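Local coordinates for putative GGDEF domain protein (Pseudomonas aeruginosa, PDB 7E6G) that probably acts as a diguanylate cyclase, joining two GTP molecules into the bacterial second messenger c-di-GMP with the help of magnesium, at residues A[186-191]-A[198-203]; A[164-169]-A[174-179]. All coordinates share one frame; numbering follows the deposited sequence.

Interaction 1 (A[186-191]-A[198-203])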
ATOM      1  N   LEU A 186      -8.517 -44.397  13.232  1.00 31.97           N
ATOM      2  CA  LEU A 186      -8.330 -44.175  11.810  1.00 33.88           C
ATOM      3  C   LEU A 186      -9.680 -43.774  11.223  1.00 35.31           C
ATOM      4  O   LEU A 186     -10.677 -44.477  11.421  1.00 33.61           O
ATOM      5  CB  LEU A 186      -7.794 -45.445  11.139  1.00 37.12           C
ATOM      6  CG  LEU A 186      -6.278 -45.741  11.118  1.00 44.35           C
ATOM      7  CD1 LEU A 186      -5.566 -45.485  12.459  1.00 40.68           C
ATOM      8  CD2 LEU A 186      -6.018 -47.171  10.669  1.00 42.05           C
ATOM      9  N   LEU A 187      -9.720 -42.637  10.540  1.00 34.47           N
ATOM     10  CA  LEU A 187     -10.871 -42.225   9.756  1.00 38.81           C
ATOM     11  C   LEU A 187     -10.494 -42.270   8.281  1.00 41.18           C
ATOM     12  O   LEU A 187      -9.592 -41.544   7.831  1.00 38.24           O
ATOM     13  CB  LEU A 187     -11.345 -40.832  10.150  1.00 44.00           C
ATOM     14  CG  LEU A 187     -12.453 -40.277   9.255  1.00 44.21           C
ATOM     15  CD1 LEU A 187     -13.780 -40.831   9.644  1.00 44.18           C
ATOM     16  CD2 LEU A 187     -12.480 -38.775   9.398  1.00 49.36           C
ATOM     17  N   LEU A 188     -11.163 -43.138   7.529  1.00 41.44           N
ATOM     18  CA  LEU A 188     -10.970 -43.143   6.085  1.00 49.38           C
ATOM     19  C   LEU A 188     -12.187 -42.499   5.444  1.00 46.70           C
ATOM     20  O   LEU A 188     -13.257 -43.130   5.356  1.00 45.40           O
ATOM     21  CB  LEU A 188     -10.756 -44.560   5.545  1.00 52.83           C
ATOM     22  CG  LEU A 188      -9.820 -45.465   6.334  1.00 46.00           C
ATOM     23  CD1 LEU A 188      -9.529 -46.732   5.540  1.00 48.95           C
ATOM     24  CD2 LEU A 188      -8.546 -44.733   6.670  1.00 49.44           C
ATOM     25  N   PRO A 189     -12.084 -41.254   4.998  1.00 48.73           N
ATOM     26  CA  PRO A 189     -13.249 -40.566   4.447  1.00 50.70           C
ATOM     27  C   PRO A 189     -13.520 -41.017   3.026  1.00 55.07           C
ATOM     28  O   PRO A 189     -12.614 -41.413   2.287  1.00 50.34           O
ATOM     29  CB  PRO A 189     -12.836 -39.092   4.493  1.00 45.00           C
ATOM     30  CG  PRO A 189     -11.355 -39.129   4.331  1.00 48.29           C
ATOM     31  CD  PRO A 189     -10.862 -40.434   4.920  1.00 50.16           C
ATOM     32  N   GLN A 190     -14.798 -40.949   2.656  1.00 58.40           N
ATOM     33  CA  GLN A 190     -15.248 -41.339   1.324  1.00 59.76           C
ATOM     34  C   GLN A 190     -14.656 -42.683   0.927  1.00 52.59           C
ATOM     35  O   GLN A 190     -14.046 -42.838  -0.132  1.00 56.59           O
ATOM     36  CB  GLN A 190     -14.909 -40.255   0.299  1.00 62.99           C
ATOM     37  CG  GLN A 190     -15.358 -38.869   0.725  1.00 69.13           C
ATOM     38  CD  GLN A 190     -14.884 -37.795  -0.215  1.00 74.69           C
ATOM     39  OE1 GLN A 190     -14.152 -36.886   0.183  1.00 86.61           O
ATOM     40  NE2 GLN A 190     -15.309 -37.878  -1.469  1.00 68.54           N
ATOM     41  N   THR A 191     -14.823 -43.656   1.811  1.00 49.39           N
ATOM     42  CA  THR A 191     -14.274 -44.987   1.622  1.00 54.44           C
ATOM     43  C   THR A 191     -15.305 -45.995   2.095  1.00 45.66           C
ATOM     44  O   THR A 191     -16.011 -45.758   3.079  1.00 41.02           O
ATOM     45  CB  THR A 191     -12.936 -45.158   2.379  1.00 56.63           C
ATOM     46  OG1 THR A 191     -12.000 -44.149   1.962  1.00 56.41           O
ATOM     47  CG2 THR A 191     -12.338 -46.532   2.137  1.00 51.47           C
ATOM     48  N   PRO A 198      -7.792 -53.555   2.270  1.00 50.88           N
ATOM     49  CA  PRO A 198      -6.357 -53.512   1.915  1.00 49.03           C
ATOM     50  C   PRO A 198      -5.554 -52.459   2.667  1.00 50.23           C
ATOM     51  O   PRO A 198      -4.466 -52.771   3.182  1.00 62.21           O
ATOM     52  CB  PRO A 198      -6.385 -53.241   0.402  1.00 36.29           C
ATOM     53  CG  PRO A 198      -7.668 -53.781  -0.048  1.00 37.31           C
ATOM     54  CD  PRO A 198      -8.648 -53.536   1.067  1.00 48.04           C
ATOM     55  N   VAL A 199      -6.038 -51.215   2.728  1.00 48.92           N
ATOM     56  CA  VAL A 199      -5.311 -50.175   3.457  1.00 48.10           C
ATOM     57  C   VAL A 199      -5.118 -50.589   4.912  1.00 43.60           C
ATOM     58  O   VAL A 199      -4.010 -50.507   5.452  1.00 45.63           O
ATOM     59  CB  VAL A 199      -6.044 -48.824   3.356  1.00 52.71           C
ATOM     60  CG1 VAL A 199      -5.282 -47.757   4.119  1.00 42.44           C
ATOM     61  CG2 VAL A 199      -6.247 -48.416   1.901  1.00 48.67           C
ATOM     62  N   LEU A 200      -6.192 -51.044   5.564  1.00 40.04           N
ATOM     63  CA  LEU A 200      -6.099 -51.465   6.957  1.00 40.48           C
ATOM     64  C   LEU A 200      -5.093 -52.601   7.133  1.00 46.81           C
ATOM     65  O   LEU A 200      -4.318 -52.611   8.099  1.00 42.86           O
ATOM     66  CB  LEU A 200      -7.477 -51.879   7.475  1.00 38.78           C
ATOM     67  CG  LEU A 200      -8.549 -50.781   7.550  1.00 42.16           C
ATOM     68  CD1 LEU A 200      -9.855 -51.318   8.130  1.00 45.60           C
ATOM     69  CD2 LEU A 200      -8.067 -49.586   8.352  1.00 35.12           C
ATOM     70  N   GLU A 201      -5.087 -53.572   6.217  1.00 48.14           N
ATOM     71  CA  GLU A 201      -4.129 -54.662   6.356  1.00 47.49           C
ATOM     72  C   GLU A 201      -2.701 -54.166   6.185  1.00 43.40           C
ATOM     73  O   GLU A 201      -1.784 -54.688   6.825  1.00 40.70           O
ATOM     74  CB  GLU A 201      -4.441 -55.783   5.367  1.00 46.24           C
ATOM     75  CG  GLU A 201      -5.550 -56.734   5.837  1.00 53.27           C
ATOM     76  CD  GLU A 201      -5.431 -57.151   7.314  1.00 64.93           C
ATOM     77  OE1 GLU A 201      -4.432 -57.817   7.691  1.00 72.30           O
ATOM     78  OE2 GLU A 201      -6.349 -56.814   8.103  1.00 62.28           O
ATOM     79  N   ARG A 202      -2.494 -53.140   5.359  1.00 43.35           N
ATOM     80  CA  ARG A 202      -1.150 -52.580   5.236  1.00 43.22           C
ATOM     81  C   ARG A 202      -0.749 -51.816   6.494  1.00 44.24           C
ATOM     82  O   ARG A 202       0.415 -51.838   6.897  1.00 44.35           O
ATOM     83  CB  ARG A 202      -1.069 -51.677   4.014  1.00 44.37           C
ATOM     84  CG  ARG A 202      -0.486 -52.382   2.815  1.00 47.62           C
ATOM     85  CD  ARG A 202      -0.284 -51.429   1.659  1.00 45.94           C
ATOM     86  NE  ARG A 202      -1.548 -51.186   0.974  1.00 49.66           N
ATOM     87  CZ  ARG A 202      -2.191 -50.029   1.014  1.00 53.22           C
ATOM     88  NH1 ARG A 202      -1.674 -49.008   1.702  1.00 47.21           N
ATOM     89  NH2 ARG A 202      -3.342 -49.901   0.368  1.00 50.23           N
ATOM     90  N   VAL A 203      -1.708 -51.139   7.121  1.00 42.74           N
ATOM     91  CA  VAL A 203      -1.463 -50.479   8.397  1.00 38.36           C
ATOM     92  C   VAL A 203      -1.058 -51.492   9.458  1.00 41.72           C
ATOM     93  O   VAL A 203      -0.120 -51.265  10.245  1.00 40.85           O
ATOM     94  CB  VAL A 203      -2.718 -49.702   8.805  1.00 33.05           C
ATOM     95  CG1 VAL A 203      -2.603 -49.208  10.235  1.00 29.74           C
ATOM     96  CG2 VAL A 203      -2.923 -48.573   7.822  1.00 36.07           C
TER
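L186 and L188, near the C-terminal end of strand 183-188, meet helix 193-208 with the two short axes 11.4 Å apart at closest and 152° between their N-to-C directions, so the helix runs back roughly antiparallel across one face of the sheet. The nearest CA pairs, L186 with L200 at 9.0 Å and L188 with V199 at 9.4 Å, leave a gap that is bridged by side chains. Both strand leucines point their CB atoms toward the helix, whereas L187 between them faces the other way and touches R118 of helix 112-128.

The CD2 methyl of L186 makes two of the three closest contacts. It lies 3.9 Å from L200 CD2 and 4.0 Å from V203 CG1, two groups one helical turn apart. The approaches differ: L186 and V203 come tip to tip, while L186 and L200 slide past one another in opposite directions. The CB of L200 does not aim at the strand, but with its CG beside the backbone N (chi1 -65°) and the chain extended beyond it, the branch end swings inward. L188 buries nearly as much surface here as L186: the same CD2 of L200 reaches L188 CD1 at 4.3 Å, and V199 CG1 stands a little farther from L188 CD1, at 4.6 Å. Contacts of L186 and L200 with A136 extend this layer onto strand 134-140.

No hydrogen bond crosses the interface. Between these two segments, helix and sheet of the GGDEF domain are therefore held together by dispersion and the exclusion of water, and the spacing of their axes is consistent with a single layer of leucine and valine side chains between them.

Interaction 2 (A[164-169]-A[174-179])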
ATOM      1  N   ARG A 164       4.181 -43.078  13.357  1.00 37.07           N
ATOM      2  CA  ARG A 164       4.892 -42.917  12.091  1.00 36.11           C
ATOM      3  C   ARG A 164       4.499 -44.018  11.121  1.00 34.19           C
ATOM      4  O   ARG A 164       4.168 -43.754   9.955  1.00 35.17           O
ATOM      5  CB  ARG A 164       6.404 -42.918  12.322  1.00 36.39           C
ATOM      6  CG  ARG A 164       6.991 -41.544  12.554  1.00 49.48           C
ATOM      7  CD  ARG A 164       8.493 -41.602  12.802  1.00 55.15           C
ATOM      8  NE  ARG A 164       8.926 -40.653  13.836  1.00 56.05           N
ATOM      9  CZ  ARG A 164      10.048 -40.784  14.547  1.00 63.85           C
ATOM     10  NH1 ARG A 164      10.849 -41.829  14.336  1.00 59.10           N
ATOM     11  NH2 ARG A 164      10.374 -39.881  15.473  1.00 61.28           N
ATOM     12  N   ALA A 165       4.489 -45.262  11.608  1.00 40.83           N
ATOM     13  CA  ALA A 165       4.236 -46.400  10.735  1.00 40.98           C
ATOM     14  C   ALA A 165       2.837 -46.342  10.158  1.00 38.72           C
ATOM     15  O   ALA A 165       2.647 -46.582   8.959  1.00 43.79           O
ATOM     16  CB  ALA A 165       4.443 -47.709  11.495  1.00 40.68           C
ATOM     17  N   MET A 166       1.843 -46.023  10.990  1.00 37.68           N
ATOM     18  CA  MET A 166       0.473 -45.986  10.491  1.00 36.28           C
ATOM     19  C   MET A 166       0.294 -44.861   9.485  1.00 39.03           C
ATOM     20  O   MET A 166      -0.281 -45.075   8.409  1.00 41.10           O
ATOM     21  CB  MET A 166      -0.519 -45.864  11.649  1.00 29.14           C
ATOM     22  CG  MET A 166      -0.635 -47.165  12.430  1.00 30.19           C
ATOM     23  SD  MET A 166      -1.904 -47.150  13.707  1.00 39.02           S
ATOM     24  CE  MET A 166      -1.440 -45.640  14.568  1.00 33.32           C
ATOM     25  N   GLU A 167       0.818 -43.668   9.788  1.00 37.36           N
ATOM     26  CA  GLU A 167       0.701 -42.566   8.842  1.00 40.55           C
ATOM     27  C   GLU A 167       1.373 -42.881   7.511  1.00 43.50           C
ATOM     28  O   GLU A 167       0.936 -42.384   6.468  1.00 48.46           O
ATOM     29  CB  GLU A 167       1.292 -41.300   9.439  1.00 39.64           C
ATOM     30  CG  GLU A 167       0.400 -40.680  10.455  1.00 47.34           C
ATOM     31  CD  GLU A 167      -0.722 -39.866   9.827  1.00 53.94           C
ATOM     32  OE1 GLU A 167      -0.734 -38.628  10.006  1.00 57.78           O
ATOM     33  OE2 GLU A 167      -1.592 -40.462   9.149  1.00 56.17           O
ATOM     34  N   SER A 168       2.421 -43.705   7.516  1.00 41.54           N
ATOM     35  CA  SER A 168       3.104 -43.997   6.259  1.00 43.48           C
ATOM     36  C   SER A 168       2.307 -44.895   5.314  1.00 44.72           C
ATOM     37  O   SER A 168       2.585 -44.890   4.114  1.00 50.38           O
ATOM     38  CB  SER A 168       4.458 -44.639   6.523  1.00 46.49           C
ATOM     39  OG  SER A 168       5.281 -44.512   5.370  1.00 60.34           O
ATOM     40  N   GLU A 169       1.353 -45.682   5.808  1.00 42.55           N
ATOM     41  CA  GLU A 169       0.561 -46.558   4.950  1.00 44.74           C
ATOM     42  C   GLU A 169      -0.823 -46.010   4.646  1.00 48.75           C
ATOM     43  O   GLU A 169      -1.641 -46.735   4.074  1.00 48.92           O
ATOM     44  CB  GLU A 169       0.395 -47.950   5.575  1.00 44.87           C
ATOM     45  CG  GLU A 169       1.696 -48.707   5.849  1.00 53.46           C
ATOM     46  CD  GLU A 169       2.497 -49.043   4.597  1.00 57.92           C
ATOM     47  OE1 GLU A 169       3.744 -48.887   4.668  1.00 55.69           O
ATOM     48  OE2 GLU A 169       1.893 -49.472   3.573  1.00 56.87           O
ATOM     49  N   ASP A 174      -6.844 -39.663   4.379  1.00 49.35           N
ATOM     50  CA  ASP A 174      -7.107 -40.411   5.594  1.00 47.82           C
ATOM     51  C   ASP A 174      -6.521 -39.699   6.809  1.00 44.55           C
ATOM     52  O   ASP A 174      -5.588 -38.894   6.719  1.00 46.10           O
ATOM     53  CB  ASP A 174      -6.515 -41.806   5.496  1.00 47.09           C
ATOM     54  CG  ASP A 174      -7.126 -42.604   4.388  1.00 49.78           C
ATOM     55  OD1 ASP A 174      -8.188 -42.198   3.869  1.00 51.61           O
ATOM     56  OD2 ASP A 174      -6.526 -43.634   4.026  1.00 51.82           O
ATOM     57  N   LEU A 175      -7.068 -40.032   7.967  1.00 40.03           N
ATOM     58  CA  LEU A 175      -6.784 -39.314   9.199  1.00 37.06           C
ATOM     59  C   LEU A 175      -6.465 -40.320  10.289  1.00 40.14           C
ATOM     60  O   LEU A 175      -7.306 -41.160  10.620  1.00 45.39           O
ATOM     61  CB  LEU A 175      -7.991 -38.479   9.592  1.00 41.71           C
ATOM     62  CG  LEU A 175      -7.817 -37.070  10.114  1.00 44.64           C
ATOM     63  CD1 LEU A 175      -7.042 -36.216   9.132  1.00 46.16           C
ATOM     64  CD2 LEU A 175      -9.202 -36.538  10.309  1.00 47.01           C
ATOM     65  N   CYS A 176      -5.273 -40.244  10.855  1.00 39.72           N
ATOM     66  CA  CYS A 176      -4.912 -41.113  11.970  1.00 39.44           C
ATOM     67  C   CYS A 176      -4.768 -40.276  13.233  1.00 39.09           C
ATOM     68  O   CYS A 176      -3.842 -39.467  13.334  1.00 43.50           O
ATOM     69  CB  CYS A 176      -3.616 -41.871  11.701  1.00 42.47           C
ATOM     70  SG  CYS A 176      -3.089 -42.825  13.164  1.00 51.38           S
ATOM     71  N   GLY A 177      -5.648 -40.491  14.205  1.00 33.93           N
ATOM     72  CA  GLY A 177      -5.665 -39.694  15.413  1.00 29.33           C
ATOM     73  C   GLY A 177      -5.329 -40.494  16.655  1.00 34.92           C
ATOM     74  O   GLY A 177      -5.617 -41.693  16.746  1.00 33.00           O
ATOM     75  N   ARG A 178      -4.700 -39.815  17.615  1.00 35.50           N
ATOM     76  CA  ARG A 178      -4.496 -40.363  18.947  1.00 28.42           C
ATOM     77  C   ARG A 178      -5.808 -40.281  19.723  1.00 27.97           C
ATOM     78  O   ARG A 178      -6.335 -39.192  19.951  1.00 24.78           O
ATOM     79  CB  ARG A 178      -3.377 -39.607  19.658  1.00 28.90           C
ATOM     80  CG  ARG A 178      -3.200 -40.033  21.105  1.00 29.13           C
ATOM     81  CD  ARG A 178      -1.755 -40.131  21.456  1.00 28.13           C
ATOM     82  NE  ARG A 178      -1.518 -40.994  22.602  1.00 26.04           N
ATOM     83  CZ  ARG A 178      -0.535 -40.768  23.466  1.00 29.44           C
ATOM     84  NH1 ARG A 178       0.254 -39.714  23.291  1.00 32.87           N
ATOM     85  NH2 ARG A 178      -0.346 -41.566  24.503  1.00 30.66           N
ATOM     86  N   TRP A 179      -6.349 -41.431  20.107  1.00 30.33           N
ATOM     87  CA  TRP A 179      -7.684 -41.481  20.688  1.00 28.21           C
ATOM     88  C   TRP A 179      -7.650 -41.659  22.197  1.00 27.64           C
ATOM     89  O   TRP A 179      -8.627 -41.318  22.872  1.00 27.40           O
ATOM     90  CB  TRP A 179      -8.481 -42.625  20.033  1.00 25.93           C
ATOM     91  CG  TRP A 179      -9.975 -42.703  20.319  1.00 29.24           C
ATOM     92  CD1 TRP A 179     -10.642 -43.729  20.961  1.00 28.08           C
ATOM     93  CD2 TRP A 179     -10.983 -41.759  19.933  1.00 31.37           C
ATOM     94  NE1 TRP A 179     -11.990 -43.463  21.010  1.00 28.26           N
ATOM     95  CE2 TRP A 179     -12.227 -42.265  20.379  1.00 38.29           C
ATOM     96  CE3 TRP A 179     -10.956 -40.532  19.259  1.00 34.20           C
ATOM     97  CZ2 TRP A 179     -13.436 -41.572  20.177  1.00 37.52           C
ATOM     98  CZ3 TRP A 179     -12.162 -39.847  19.051  1.00 31.69           C
ATOM     99  CH2 TRP A 179     -13.381 -40.371  19.512  1.00 32.13           C
TER
HETATM  100  O   HOH W   1      -2.303 -39.083   6.740  1.00 33.87           O
HETATM  101  O   HOH W   2      -3.139 -37.982  10.374  1.00 37.59           O
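M166 and E167, near the C-terminal end of helix 152-168, meet C176 on strand 175-178, the first strand of the β-hairpin whose turn carries the GGDEF-type signature and the magnesium ligand E182. C176 is the focus on the strand side: its CA lies 6.6 Å from that of E167, and its CB points toward the helix. Its sulfur, anti to the backbone N (chi1 174°), reaches inward to M166 CE at 3.6 Å. The bend of the methionine at chi3 turns CE to the sulfur, and the M166 side chain also touches F184 and V207.

E167 approaches from beside M166. A bend at chi2 (-80°) brings its carboxylate alongside C176, where OE2 comes 3.5 Å from C176 CB. The polar link runs through water. One water accepts from C176 N at 3.1 Å and sits next to E167 OE1, at a distance too short to be trusted; another donates to E167 OE2 at 2.9 Å and, at a longer 3.3 Å, to D174 O. L175 and G177 instead pair with strand 183-188, so the C176 N-H lies on the outer edge of the sheet within this chain. Farther along, R178 hydrogen-bonds O6 of the bound GTP analogue.

The contact thus has two characters: sulfur and methyl pack in the buried part, while on the partly exposed side water probably relays E167 to the backbone of C176 and D174.

Both contacts lay a helix against the same mixed sheet, with their centres 10 Å apart, and they follow one another along the chain. Strands 175-178 and 183-188 are neighbours, probably joined by a hydrogen bond from L187 N to L175 O at 2.8 Å. Interaction 1 lies on the inner of these strands and is wholly buried and apolar; interaction 2 lies on the outermost strand and combines a buried sulfur contact with a water-linked carboxylate at the partly exposed E167. L188 of interaction 1 also touches D174 of interaction 2. The two helices meet as well: M166 touches V203, which ties the buried part of interaction 2 to interaction 1.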